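PDB 2DUA: phosphonopyruvate hydrolase from Variovorax sp., which hydrolyses 3-phosphonopyruvate to pyruvate and phosphate, using a divalent metal ion such as cobalt, magnesium or manganese. Local coordinates for residues A[37-42]-A[74-79]; A[78-83]-A[102-107]; A[150-155]-A[179-184]. One frame throughout, in Å; residues are numbered along the deposited sequence.

Contact 1: A[37-42]-A[74-79]. With OXL (oxalate ion), chain C; XYS (alpha-D-xylopyranose), chain B.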
ATOM      1  N   GLY A  37      -2.453  -2.466  29.352  1.00 12.45           N
ATOM      2  CA  GLY A  37      -1.002  -2.586  29.268  1.00 11.25           C
ATOM      3  C   GLY A  37      -0.452  -2.581  27.860  1.00 11.30           C
ATOM      4  O   GLY A  37       0.616  -2.037  27.612  1.00 10.59           O
ATOM      5  N   GLY A  38      -1.194  -3.189  26.941  1.00  9.57           N
ATOM      6  CA  GLY A  38      -0.729  -3.273  25.571  1.00 12.10           C
ATOM      7  C   GLY A  38      -1.879  -3.310  24.559  1.00 10.78           C
ATOM      8  O   GLY A  38      -3.057  -3.333  24.926  1.00 10.96           O
ATOM      9  N   ILE A  39      -1.523  -3.248  23.276  1.00 10.89           N
ATOM     10  CA  ILE A  39      -2.504  -3.319  22.203  1.00  9.33           C
ATOM     11  C   ILE A  39      -2.374  -4.682  21.538  1.00 10.58           C
ATOM     12  O   ILE A  39      -1.252  -5.153  21.361  1.00 11.18           O
ATOM     13  CB  ILE A  39      -2.200  -2.286  21.085  1.00 11.53           C
ATOM     14  CG1 ILE A  39      -2.263  -0.863  21.650  1.00 11.29           C
ATOM     15  CG2 ILE A  39      -3.199  -2.462  19.888  1.00  8.68           C
ATOM     16  CD1 ILE A  39      -3.597  -0.482  22.428  1.00 10.89           C
ATOM     17  N   TRP A  40      -3.504  -5.288  21.136  1.00 10.70           N
ATOM     18  CA  TRP A  40      -3.510  -6.559  20.412  1.00  9.50           C
ATOM     19  C   TRP A  40      -3.887  -6.221  18.937  1.00 10.64           C
ATOM     20  O   TRP A  40      -5.008  -5.793  18.658  1.00 10.46           O
ATOM     21  CB  TRP A  40      -4.528  -7.519  21.077  1.00 10.33           C
ATOM     22  CG  TRP A  40      -4.972  -8.794  20.297  1.00  7.92           C
ATOM     23  CD1 TRP A  40      -6.264  -9.202  20.115  1.00  8.96           C
ATOM     24  CD2 TRP A  40      -4.141  -9.846  19.729  1.00  9.61           C
ATOM     25  NE1 TRP A  40      -6.302 -10.428  19.475  1.00  8.98           N
ATOM     26  CE2 TRP A  40      -5.011 -10.841  19.234  1.00  9.15           C
ATOM     27  CE3 TRP A  40      -2.747 -10.036  19.596  1.00 10.32           C
ATOM     28  CZ2 TRP A  40      -4.548 -11.993  18.629  1.00  8.73           C
ATOM     29  CZ3 TRP A  40      -2.282 -11.198  18.986  1.00  8.40           C
ATOM     30  CH2 TRP A  40      -3.182 -12.169  18.511  1.00  9.89           C
ATOM     31  N   GLY A  41      -2.944  -6.415  18.018  1.00  9.70           N
ATOM     32  CA  GLY A  41      -3.180  -6.115  16.608  1.00 10.29           C
ATOM     33  C   GLY A  41      -3.855  -7.320  15.986  1.00 10.83           C
ATOM     34  O   GLY A  41      -3.269  -8.053  15.227  1.00 10.60           O
ATOM     35  N   SER A  42      -5.128  -7.485  16.357  1.00 11.60           N
ATOM     36  CA  SER A  42      -5.986  -8.591  15.973  1.00 10.14           C
ATOM     37  C   SER A  42      -6.283  -8.755  14.458  1.00 11.20           C
ATOM     38  O   SER A  42      -6.774  -7.786  13.814  1.00  8.70           O
ATOM     39  CB  SER A  42      -7.318  -8.398  16.716  1.00  8.47           C
ATOM     40  OG  SER A  42      -8.190  -9.398  16.279  1.00 10.43           O
ATOM     41  N   VAL A  74       0.751   4.927  19.620  1.00 11.96           N
ATOM     42  CA  VAL A  74       0.691   4.645  21.082  1.00 13.53           C
ATOM     43  C   VAL A  74       2.088   4.483  21.691  1.00 13.81           C
ATOM     44  O   VAL A  74       3.058   4.249  20.970  1.00 12.01           O
ATOM     45  CB  VAL A  74      -0.168   3.347  21.376  1.00 11.70           C
ATOM     46  CG1 VAL A  74      -1.600   3.521  20.878  1.00 11.38           C
ATOM     47  CG2 VAL A  74       0.466   2.144  20.756  1.00 11.22           C
ATOM     48  N   SER A  75       2.195   4.613  23.015  1.00 14.24           N
ATOM     49  CA  SER A  75       3.505   4.477  23.644  1.00 14.37           C
ATOM     50  C   SER A  75       3.607   3.142  24.372  1.00 13.66           C
ATOM     51  O   SER A  75       4.647   2.821  24.910  1.00 12.71           O
ATOM     52  CB  SER A  75       3.763   5.668  24.617  1.00 17.65           C
ATOM     53  OG  SER A  75       2.867   5.586  25.723  1.00 20.17           O
ATOM     54  N   ILE A  76       2.550   2.330  24.322  1.00 11.38           N
ATOM     55  CA  ILE A  76       2.561   1.059  25.015  1.00 12.68           C
ATOM     56  C   ILE A  76       2.881  -0.069  24.019  1.00 11.11           C
ATOM     57  O   ILE A  76       2.733   0.122  22.834  1.00 12.15           O
ATOM     58  CB  ILE A  76       1.206   0.815  25.697  1.00 11.35           C
ATOM     59  CG1 ILE A  76       0.093   0.906  24.670  1.00 12.04           C
ATOM     60  CG2 ILE A  76       1.008   1.823  26.802  1.00 10.95           C
ATOM     61  CD1 ILE A  76      -1.311   0.475  25.203  1.00 13.01           C
ATOM     62  N   PRO A  77       3.331  -1.245  24.492  1.00 10.75           N
ATOM     63  CA  PRO A  77       3.653  -2.324  23.549  1.00 11.07           C
ATOM     64  C   PRO A  77       2.520  -2.864  22.669  1.00  9.55           C
ATOM     65  O   PRO A  77       1.373  -3.012  23.086  1.00  9.04           O
ATOM     66  CB  PRO A  77       4.225  -3.419  24.461  1.00 10.42           C
ATOM     67  CG  PRO A  77       4.675  -2.661  25.680  1.00 11.18           C
ATOM     68  CD  PRO A  77       3.569  -1.703  25.873  1.00 11.35           C
ATOM     69  N   LEU A  78       2.884  -3.219  21.455  1.00  9.34           N
ATOM     70  CA  LEU A  78       1.923  -3.758  20.515  1.00  8.23           C
ATOM     71  C   LEU A  78       2.233  -5.236  20.285  1.00  9.61           C
ATOM     72  O   LEU A  78       3.386  -5.584  19.997  1.00  9.71           O
ATOM     73  CB  LEU A  78       2.032  -3.038  19.143  1.00  7.74           C
ATOM     74  CG  LEU A  78       1.317  -3.722  17.963  1.00  9.33           C
ATOM     75  CD1 LEU A  78      -0.225  -3.748  18.150  1.00  7.15           C
ATOM     76  CD2 LEU A  78       1.610  -2.897  16.718  1.00  8.02           C
ATOM     77  N   ILE A  79       1.220  -6.079  20.407  1.00  9.02           N
ATOM     78  CA  ILE A  79       1.356  -7.517  20.167  1.00  9.97           C
ATOM     79  C   ILE A  79       0.661  -7.785  18.817  1.00 10.27           C
ATOM     80  O   ILE A  79      -0.549  -7.588  18.693  1.00 11.61           O
ATOM     81  CB  ILE A  79       0.639  -8.347  21.270  1.00 10.28           C
ATOM     82  CG1 ILE A  79       1.218  -8.005  22.656  1.00 10.04           C
ATOM     83  CG2 ILE A  79       0.790  -9.880  20.951  1.00  9.45           C
ATOM     84  CD1 ILE A  79       0.546  -8.767  23.844  1.00 11.38           C
TER
HETATM   85  C1  OXL C 291      -7.603 -12.501  16.820  1.00 23.25           C
HETATM   86  C2  OXL C 291      -7.172 -13.790  17.395  1.00 23.69           C
HETATM   87  O1  OXL C 291      -8.112 -11.600  17.606  1.00 19.86           O
HETATM   88  O2  OXL C 291      -6.418 -14.534  16.696  1.00 24.47           O
HETATM   89  O3  OXL C 291      -7.435 -12.351  15.592  1.00 19.68           O
HETATM   90  O4  OXL C 291      -7.537 -14.092  18.551  1.00 25.03           O
HETATM   91  C1  XYS B 293       1.256   9.353  25.164  1.00 45.60           C
HETATM   92  C2  XYS B 293       2.019  10.413  24.437  1.00 46.43           C
HETATM   93  C3  XYS B 293       3.431   9.916  24.093  1.00 46.09           C
HETATM   94  C4  XYS B 293       4.183   9.364  25.340  1.00 45.83           C
HETATM   95  C5  XYS B 293       3.334   8.581  26.356  1.00 44.39           C
HETATM   96  O1  XYS B 293       0.937   8.188  24.434  1.00 45.21           O
HETATM   97  O2  XYS B 293       1.340  10.772  23.233  1.00 47.68           O
HETATM   98  O3  XYS B 293       4.190  10.956  23.451  1.00 45.37           O
HETATM   99  O4  XYS B 293       5.480   8.784  25.121  1.00 45.44           O
HETATM  100  O5  XYS B 293       1.913   8.973  26.394  1.00 46.41           O
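Three backbone hydrogen bonds join Ile-39 and Gly-41 to the neighbouring parallel strand: Ile-39 N to Pro-77 O, Ile-79 N to Ile-39 O at 2.8 Å, and Gly-41 N to Ile-79 O, the last two nearly straight at 173°. They pair barrel strands 38-41 and 78-81, the second and third of the TIM barrel.

The apolar contacts fall on two faces. On the outer one Ile-39 meets three side chains: its CD1 lies 3.7 Å from Ile-76 CD1, the two chains crossing at about a right angle, and CG1 reaches Val-74 CG2; with chi1 -62° setting CG1 beside the backbone N, CG2 falls anti to it and packs on Leu-78 CD1. Helices 25-34 and 60-71 cover this group through Ala-31 and Ile-70. On the face turned into the barrel, Trp-40 CE3 sits 3.8 Å from Ile-79 CG2.

The polar contacts gather at the oxalate. Trp-40 NE1 donates to OXL O1 at 2.9 Å with a bent angle of 140°, and Ser-42 OG donates to the same oxygen at 2.6 Å while also capping Glu-45 N. One oxalate oxygen is thus gripped by two neutral donors, a fit for an anionic ligand at the substrate site.

Contact 2: A[78-83]-A[102-107]. With MG (magnesium ion), chain D; OXL (oxalate ion), chain C.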
ATOM      1  N   LEU A  78       2.884  -3.219  21.455  1.00  9.34           N
ATOM      2  CA  LEU A  78       1.923  -3.758  20.515  1.00  8.23           C
ATOM      3  C   LEU A  78       2.233  -5.236  20.285  1.00  9.61           C
ATOM      4  O   LEU A  78       3.386  -5.584  19.997  1.00  9.71           O
ATOM      5  CB  LEU A  78       2.032  -3.038  19.143  1.00  7.74           C
ATOM      6  CG  LEU A  78       1.317  -3.722  17.963  1.00  9.33           C
ATOM      7  CD1 LEU A  78      -0.225  -3.748  18.150  1.00  7.15           C
ATOM      8  CD2 LEU A  78       1.610  -2.897  16.718  1.00  8.02           C
ATOM      9  N   ILE A  79       1.220  -6.079  20.407  1.00  9.02           N
ATOM     10  CA  ILE A  79       1.356  -7.517  20.167  1.00  9.97           C
ATOM     11  C   ILE A  79       0.661  -7.785  18.817  1.00 10.27           C
ATOM     12  O   ILE A  79      -0.549  -7.588  18.693  1.00 11.61           O
ATOM     13  CB  ILE A  79       0.639  -8.347  21.270  1.00 10.28           C
ATOM     14  CG1 ILE A  79       1.218  -8.005  22.656  1.00 10.04           C
ATOM     15  CG2 ILE A  79       0.790  -9.880  20.951  1.00  9.45           C
ATOM     16  CD1 ILE A  79       0.546  -8.767  23.844  1.00 11.38           C
ATOM     17  N   ALA A  80       1.422  -8.224  17.810  1.00 10.38           N
ATOM     18  CA  ALA A  80       0.887  -8.471  16.459  1.00  9.71           C
ATOM     19  C   ALA A  80       0.454  -9.878  16.191  1.00 10.89           C
ATOM     20  O   ALA A  80       1.178 -10.830  16.444  1.00 10.86           O
ATOM     21  CB  ALA A  80       1.925  -8.064  15.374  1.00 11.47           C
ATOM     22  N   ASP A  81      -0.752 -10.025  15.664  1.00 10.23           N
ATOM     23  CA  ASP A  81      -1.272 -11.354  15.309  1.00 10.86           C
ATOM     24  C   ASP A  81      -0.767 -11.661  13.904  1.00 11.78           C
ATOM     25  O   ASP A  81      -1.153 -10.963  12.958  1.00 12.42           O
ATOM     26  CB  ASP A  81      -2.796 -11.271  15.281  1.00 11.12           C
ATOM     27  CG  ASP A  81      -3.471 -12.572  14.873  1.00 11.40           C
ATOM     28  OD1 ASP A  81      -2.830 -13.635  14.615  1.00 11.04           O
ATOM     29  OD2 ASP A  81      -4.706 -12.468  14.813  1.00 12.02           O
ATOM     30  N   ILE A  82       0.112 -12.650  13.740  1.00 10.71           N
ATOM     31  CA  ILE A  82       0.559 -12.957  12.386  1.00 11.60           C
ATOM     32  C   ILE A  82       0.014 -14.311  11.885  1.00 12.91           C
ATOM     33  O   ILE A  82       0.589 -14.959  10.973  1.00 13.92           O
ATOM     34  CB  ILE A  82       2.098 -12.908  12.211  1.00  9.28           C
ATOM     35  CG1 ILE A  82       2.821 -13.845  13.154  1.00 11.06           C
ATOM     36  CG2 ILE A  82       2.557 -11.458  12.485  1.00 13.43           C
ATOM     37  CD1 ILE A  82       4.346 -14.068  12.742  1.00 12.57           C
ATOM     38  N   ASP A  83      -1.084 -14.746  12.481  1.00 14.36           N
ATOM     39  CA  ASP A  83      -1.735 -16.011  12.058  1.00 15.30           C
ATOM     40  C   ASP A  83      -0.752 -17.182  12.024  1.00 16.23           C
ATOM     41  O   ASP A  83      -0.105 -17.453  13.034  1.00 16.85           O
ATOM     42  CB  ASP A  83      -2.373 -15.856  10.663  1.00 19.19           C
ATOM     43  CG  ASP A  83      -3.558 -14.872  10.622  1.00 26.06           C
ATOM     44  OD1 ASP A  83      -4.136 -14.729   9.523  1.00 30.96           O
ATOM     45  OD2 ASP A  83      -3.927 -14.217  11.635  1.00 28.70           O
ATOM     46  N   ALA A 102       8.362  -2.571  12.064  1.00 11.39           N
ATOM     47  CA  ALA A 102       7.121  -1.748  12.096  1.00  9.95           C
ATOM     48  C   ALA A 102       6.827  -1.275  13.532  1.00 10.46           C
ATOM     49  O   ALA A 102       5.945  -0.459  13.755  1.00 11.97           O
ATOM     50  CB  ALA A 102       5.913  -2.565  11.541  1.00  8.25           C
ATOM     51  N   GLY A 103       7.555  -1.771  14.526  1.00 11.12           N
ATOM     52  CA  GLY A 103       7.298  -1.281  15.890  1.00 11.07           C
ATOM     53  C   GLY A 103       6.569  -2.228  16.842  1.00 10.46           C
ATOM     54  O   GLY A 103       6.320  -1.876  17.998  1.00 13.25           O
ATOM     55  N   ALA A 104       6.164  -3.401  16.364  1.00  9.42           N
ATOM     56  CA  ALA A 104       5.512  -4.372  17.247  1.00  8.18           C
ATOM     57  C   ALA A 104       6.531  -4.898  18.249  1.00 11.34           C
ATOM     58  O   ALA A 104       7.725  -5.078  17.907  1.00 10.47           O
ATOM     59  CB  ALA A 104       4.972  -5.557  16.416  1.00  9.10           C
ATOM     60  N   SER A 105       6.083  -5.132  19.475  1.00 10.64           N
ATOM     61  CA  SER A 105       6.947  -5.676  20.503  1.00 11.64           C
ATOM     62  C   SER A 105       6.845  -7.207  20.608  1.00 11.77           C
ATOM     63  O   SER A 105       7.657  -7.860  21.311  1.00 12.98           O
ATOM     64  CB  SER A 105       6.625  -5.057  21.846  1.00  8.70           C
ATOM     65  OG  SER A 105       7.070  -3.709  21.908  1.00 11.05           O
ATOM     66  N   ALA A 106       5.839  -7.771  19.951  1.00 11.08           N
ATOM     67  CA  ALA A 106       5.670  -9.219  19.971  1.00 11.01           C
ATOM     68  C   ALA A 106       4.829  -9.672  18.796  1.00 10.17           C
ATOM     69  O   ALA A 106       4.086  -8.891  18.204  1.00 10.06           O
ATOM     70  CB  ALA A 106       4.972  -9.673  21.272  1.00 10.40           C
ATOM     71  N   ILE A 107       4.970 -10.950  18.466  1.00 10.98           N
ATOM     72  CA  ILE A 107       4.112 -11.545  17.456  1.00 11.80           C
ATOM     73  C   ILE A 107       3.499 -12.777  18.073  1.00 11.25           C
ATOM     74  O   ILE A 107       4.067 -13.365  19.007  1.00 12.25           O
ATOM     75  CB  ILE A 107       4.865 -11.899  16.113  1.00 12.54           C
ATOM     76  CG1 ILE A 107       6.140 -12.727  16.368  1.00 13.79           C
ATOM     77  CG2 ILE A 107       5.145 -10.588  15.358  1.00 11.24           C
ATOM     78  CD1 ILE A 107       5.859 -14.251  16.404  1.00 17.41           C
TER
HETATM   79 MG    MG D 292      -6.327 -13.786  14.624  1.00 22.64          MG
HETATM   80  C1  OXL C 291      -7.603 -12.501  16.820  1.00 23.25           C
HETATM   81  C2  OXL C 291      -7.172 -13.790  17.395  1.00 23.69           C
HETATM   82  O1  OXL C 291      -8.112 -11.600  17.606  1.00 19.86           O
HETATM   83  O2  OXL C 291      -6.418 -14.534  16.696  1.00 24.47           O
HETATM   84  O3  OXL C 291      -7.435 -12.351  15.592  1.00 19.68           O
HETATM   85  O4  OXL C 291      -7.537 -14.092  18.551  1.00 25.03           O
HETATM   86  O   HOH W   1       5.333  -2.287  20.470  1.00 11.63           O
HETATM   87  O   HOH W   2      -4.786 -15.335  14.093  1.00 16.05           O
HETATM   88  O   HOH W   3      -6.353 -13.411  12.400  1.00 20.62           O
HETATM   89  O   HOH W   4      -7.868 -15.196  14.134  1.00 15.56           O
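Leu-78 O accepts from two successive amides of 102-107, Ser-105 N at 2.8 Å and Ala-106 N at a longer 3.3 Å, both in the carbonyl plane, and Ala-80 N returns a nearly straight bond to Ala-106 O at 2.8 Å. A water accepts from Leu-78 N and donates to Gly-103 O and Ser-105 OG, linking the two segments; Ser-105 OG also bonds Asn-4.

Ala-80 CB packs on Ala-104 CB at 4.1 Å and on Ile-107 CG2. Further along, Ile-82 packs obliquely on Ile-107, with CG2 to CG2 at 4.0 Å and the CD1 atoms also touching. Both have CG1 between backbone N and carbonyl carbon (chi1 57° and 51°), which puts CG2 anti to the carbonyl carbon, where the two CG2 methyls meet. Tyr-99 of helix 89-101, the helix of this beta-alpha-beta unit, covers the pair.

Asp-81, at the strand's C-terminal end, binds magnesium through OD2 at 2.1 Å; two oxalate oxygens and three waters complete six ligands. Its OD1 accepts from Asp-83 N at 3.0 Å in an Asx turn, from above the carboxylate plane. That bond, with the water bonded to OD1, probably limits rotation of the carboxylate and helps present OD2 to the metal.

Contact 3: A[150-155]-A[179-184]. With OXL (oxalate ion), chain C.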
ATOM      1  N   PHE A 150      12.383  -8.548  21.872  1.00 15.25           N
ATOM      2  CA  PHE A 150      11.191  -8.755  21.039  1.00 15.18           C
ATOM      3  C   PHE A 150      10.626 -10.121  21.482  1.00 15.50           C
ATOM      4  O   PHE A 150      11.375 -11.079  21.625  1.00 15.11           O
ATOM      5  CB  PHE A 150      11.606  -8.801  19.562  1.00 15.70           C
ATOM      6  CG  PHE A 150      10.494  -8.991  18.627  1.00 15.92           C
ATOM      7  CD1 PHE A 150       9.690  -7.896  18.232  1.00 14.86           C
ATOM      8  CD2 PHE A 150      10.225 -10.279  18.094  1.00 16.23           C
ATOM      9  CE1 PHE A 150       8.649  -8.083  17.328  1.00 15.84           C
ATOM     10  CE2 PHE A 150       9.179 -10.459  17.183  1.00 17.41           C
ATOM     11  CZ  PHE A 150       8.396  -9.361  16.804  1.00 15.83           C
ATOM     12  N   VAL A 151       9.303 -10.219  21.652  1.00 13.94           N
ATOM     13  CA  VAL A 151       8.710 -11.450  22.152  1.00 11.74           C
ATOM     14  C   VAL A 151       8.010 -12.352  21.124  1.00 11.56           C
ATOM     15  O   VAL A 151       7.187 -11.919  20.330  1.00  9.37           O
ATOM     16  CB  VAL A 151       7.721 -11.075  23.372  1.00 11.03           C
ATOM     17  CG1 VAL A 151       6.917 -12.282  23.846  1.00 11.57           C
ATOM     18  CG2 VAL A 151       8.550 -10.494  24.541  1.00 12.53           C
ATOM     19  N   VAL A 152       8.330 -13.639  21.153  1.00 11.90           N
ATOM     20  CA  VAL A 152       7.693 -14.580  20.216  1.00 10.34           C
ATOM     21  C   VAL A 152       6.698 -15.432  21.004  1.00 11.01           C
ATOM     22  O   VAL A 152       7.083 -16.147  21.905  1.00  9.49           O
ATOM     23  CB  VAL A 152       8.778 -15.467  19.550  1.00 12.44           C
ATOM     24  CG1 VAL A 152       8.107 -16.518  18.639  1.00 12.16           C
ATOM     25  CG2 VAL A 152       9.732 -14.588  18.772  1.00 10.80           C
ATOM     26  N   ILE A 153       5.401 -15.323  20.688  1.00 10.78           N
ATOM     27  CA  ILE A 153       4.386 -16.063  21.394  1.00  9.03           C
ATOM     28  C   ILE A 153       3.838 -17.139  20.457  1.00 10.35           C
ATOM     29  O   ILE A 153       3.464 -16.850  19.353  1.00 11.09           O
ATOM     30  CB  ILE A 153       3.217 -15.151  21.834  1.00  9.84           C
ATOM     31  CG1 ILE A 153       3.741 -14.011  22.723  1.00 10.46           C
ATOM     32  CG2 ILE A 153       2.111 -15.979  22.587  1.00 10.44           C
ATOM     33  CD1 ILE A 153       2.741 -12.891  23.009  1.00 11.05           C
ATOM     34  N   ALA A 154       3.875 -18.391  20.902  1.00 10.72           N
ATOM     35  CA  ALA A 154       3.365 -19.530  20.127  1.00 10.23           C
ATOM     36  C   ALA A 154       1.961 -19.864  20.636  1.00 11.37           C
ATOM     37  O   ALA A 154       1.725 -20.119  21.834  1.00 11.17           O
ATOM     38  CB  ALA A 154       4.283 -20.779  20.296  1.00 10.13           C
ATOM     39  N   ARG A 155       1.034 -19.878  19.697  1.00 11.18           N
ATOM     40  CA  ARG A 155      -0.360 -20.162  19.994  1.00 12.41           C
ATOM     41  C   ARG A 155      -0.670 -21.607  19.663  1.00 12.91           C
ATOM     42  O   ARG A 155      -0.525 -22.049  18.510  1.00 12.35           O
ATOM     43  CB  ARG A 155      -1.254 -19.259  19.167  1.00 11.07           C
ATOM     44  CG  ARG A 155      -2.714 -19.612  19.333  1.00 14.93           C
ATOM     45  CD  ARG A 155      -3.533 -18.464  18.744  1.00 17.29           C
ATOM     46  NE  ARG A 155      -4.957 -18.736  18.875  1.00 21.22           N
ATOM     47  CZ  ARG A 155      -5.886 -17.776  19.001  1.00 24.41           C
ATOM     48  NH1 ARG A 155      -5.543 -16.474  18.993  1.00 23.29           N
ATOM     49  NH2 ARG A 155      -7.163 -18.124  19.189  1.00 25.13           N
ATOM     50  N   GLY A 179      12.161 -22.110  21.656  1.00 14.77           N
ATOM     51  CA  GLY A 179      12.398 -20.689  21.805  1.00 14.40           C
ATOM     52  C   GLY A 179      11.215 -19.736  22.050  1.00 14.24           C
ATOM     53  O   GLY A 179      11.435 -18.521  22.246  1.00 13.37           O
ATOM     54  N   ALA A 180      10.001 -20.277  22.133  1.00 12.88           N
ATOM     55  CA  ALA A 180       8.841 -19.468  22.402  1.00 13.31           C
ATOM     56  C   ALA A 180       8.974 -18.831  23.797  1.00 14.19           C
ATOM     57  O   ALA A 180       9.390 -19.488  24.780  1.00 13.52           O
ATOM     58  CB  ALA A 180       7.571 -20.292  22.296  1.00 14.47           C
ATOM     59  N   ASP A 181       8.672 -17.541  23.859  1.00 10.30           N
ATOM     60  CA  ASP A 181       8.747 -16.761  25.097  1.00 12.13           C
ATOM     61  C   ASP A 181       7.451 -16.884  25.922  1.00 11.83           C
ATOM     62  O   ASP A 181       7.434 -16.548  27.118  1.00 11.40           O
ATOM     63  CB  ASP A 181       8.984 -15.283  24.756  1.00 11.81           C
ATOM     64  CG  ASP A 181      10.333 -15.040  24.118  1.00 14.09           C
ATOM     65  OD1 ASP A 181      11.358 -15.369  24.772  1.00 13.20           O
ATOM     66  OD2 ASP A 181      10.412 -14.515  22.983  1.00 13.14           O
ATOM     67  N   ALA A 182       6.356 -17.311  25.270  1.00  9.99           N
ATOM     68  CA  ALA A 182       5.095 -17.471  25.992  1.00 11.25           C
ATOM     69  C   ALA A 182       4.231 -18.386  25.145  1.00 11.84           C
ATOM     70  O   ALA A 182       4.483 -18.548  23.931  1.00 12.64           O
ATOM     71  CB  ALA A 182       4.379 -16.080  26.217  1.00  8.63           C
ATOM     72  N   ILE A 183       3.241 -19.008  25.785  1.00 11.15           N
ATOM     73  CA  ILE A 183       2.386 -19.928  25.078  1.00 11.08           C
ATOM     74  C   ILE A 183       0.963 -19.427  25.228  1.00 11.50           C
ATOM     75  O   ILE A 183       0.505 -19.192  26.338  1.00 11.92           O
ATOM     76  CB  ILE A 183       2.486 -21.397  25.678  1.00 11.27           C
ATOM     77  CG1 ILE A 183       3.926 -21.963  25.508  1.00 11.51           C
ATOM     78  CG2 ILE A 183       1.462 -22.283  24.975  1.00 10.55           C
ATOM     79  CD1 ILE A 183       4.428 -21.931  23.982  1.00 10.52           C
ATOM     80  N   LEU A 184       0.280 -19.257  24.112  1.00 12.40           N
ATOM     81  CA  LEU A 184      -1.103 -18.788  24.160  1.00 11.63           C
ATOM     82  C   LEU A 184      -1.930 -20.048  23.938  1.00 11.60           C
ATOM     83  O   LEU A 184      -1.766 -20.722  22.917  1.00 11.78           O
ATOM     84  CB  LEU A 184      -1.333 -17.759  23.050  1.00 10.07           C
ATOM     85  CG  LEU A 184      -2.678 -17.026  23.083  1.00 11.65           C
ATOM     86  CD1 LEU A 184      -2.613 -15.826  22.155  1.00 10.82           C
ATOM     87  CD2 LEU A 184      -3.828 -17.984  22.701  1.00  9.81           C
TER
HETATM   88  C1  OXL C 291      -7.603 -12.501  16.820  1.00 23.25           C
HETATM   89  C2  OXL C 291      -7.172 -13.790  17.395  1.00 23.69           C
HETATM   90  O1  OXL C 291      -8.112 -11.600  17.606  1.00 19.86           O
HETATM   91  O2  OXL C 291      -6.418 -14.534  16.696  1.00 24.47           O
HETATM   92  O3  OXL C 291      -7.435 -12.351  15.592  1.00 19.68           O
HETATM   93  O4  OXL C 291      -7.537 -14.092  18.551  1.00 25.03           O
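Arg-155 and Leu-184 lie side by side and point the same way, with Leu-184 CD2 3.9 Å from Arg-155 CG and over one face of the guanidinium, offset toward its rim. The arginine chain is extended from CG to NE, with CG anti to the backbone N (chi1 174°), and this carries NH1 to oxalate O4 at 3.1 Å; Glu-157 holds NE in a salt bridge. A methionine in its place would probably leave the oxalate carboxylate without its charged donor and Glu-157 without its mate.

Two residues earlier, on the same face of the sheet, Ile-153 CG2 rests 3.9 Å from Leu-184 CB, while CG1 meets Ala-182 CB. These residues belong to neighbouring parallel strands of the TIM barrel, 151-156 and 182-185, connected by helix 165-177 in a beta-alpha-beta crossover; Leu-184 N to Ala-154 O, at 2.8 Å, is one of their bonds. On the other face of the sheet, Ala-154 CB is touched by Ala-180 CB and Ile-183 CD1, and helix 131-144 covers it through Phe-134.

Toward the N-terminal ends of both segments, Asp-181 CB lies against Val-151 CG1 at 3.8 Å. The aspartate's OD2 takes Val-152 N through the anti lone pair at 2.9 Å and 175°, and is also salt-bridged to Arg-145.

All three contacts belong to one closed parallel barrel. Contacts 1 and 3 hydrogen-bond the oxalate directly, through Trp-40, Ser-42 and Arg-155, and contact 2 holds it through the magnesium on Asp-81. Contacts 1 and 2 share Leu-78 and Ile-79, strand 78-81 having a partner on each side, and their centres are about 8 Å apart; Trp-40 CH2 packs 3.4 Å from Asp-81 CB, placing a substrate-binding ring against the metal ligand. Contact 3 begins on strand 151-156, the neighbour of contact 2's strand 106-110, centres about 11 Å apart; Ile-107 O to Ile-153 N, at 2.9 Å, is a probable hydrogen bond. Contacts 1 and 3, about 15 Å apart between centres, meet inside the barrel where Ile-79 CG2 is 4.1 Å from Ile-153 CD1.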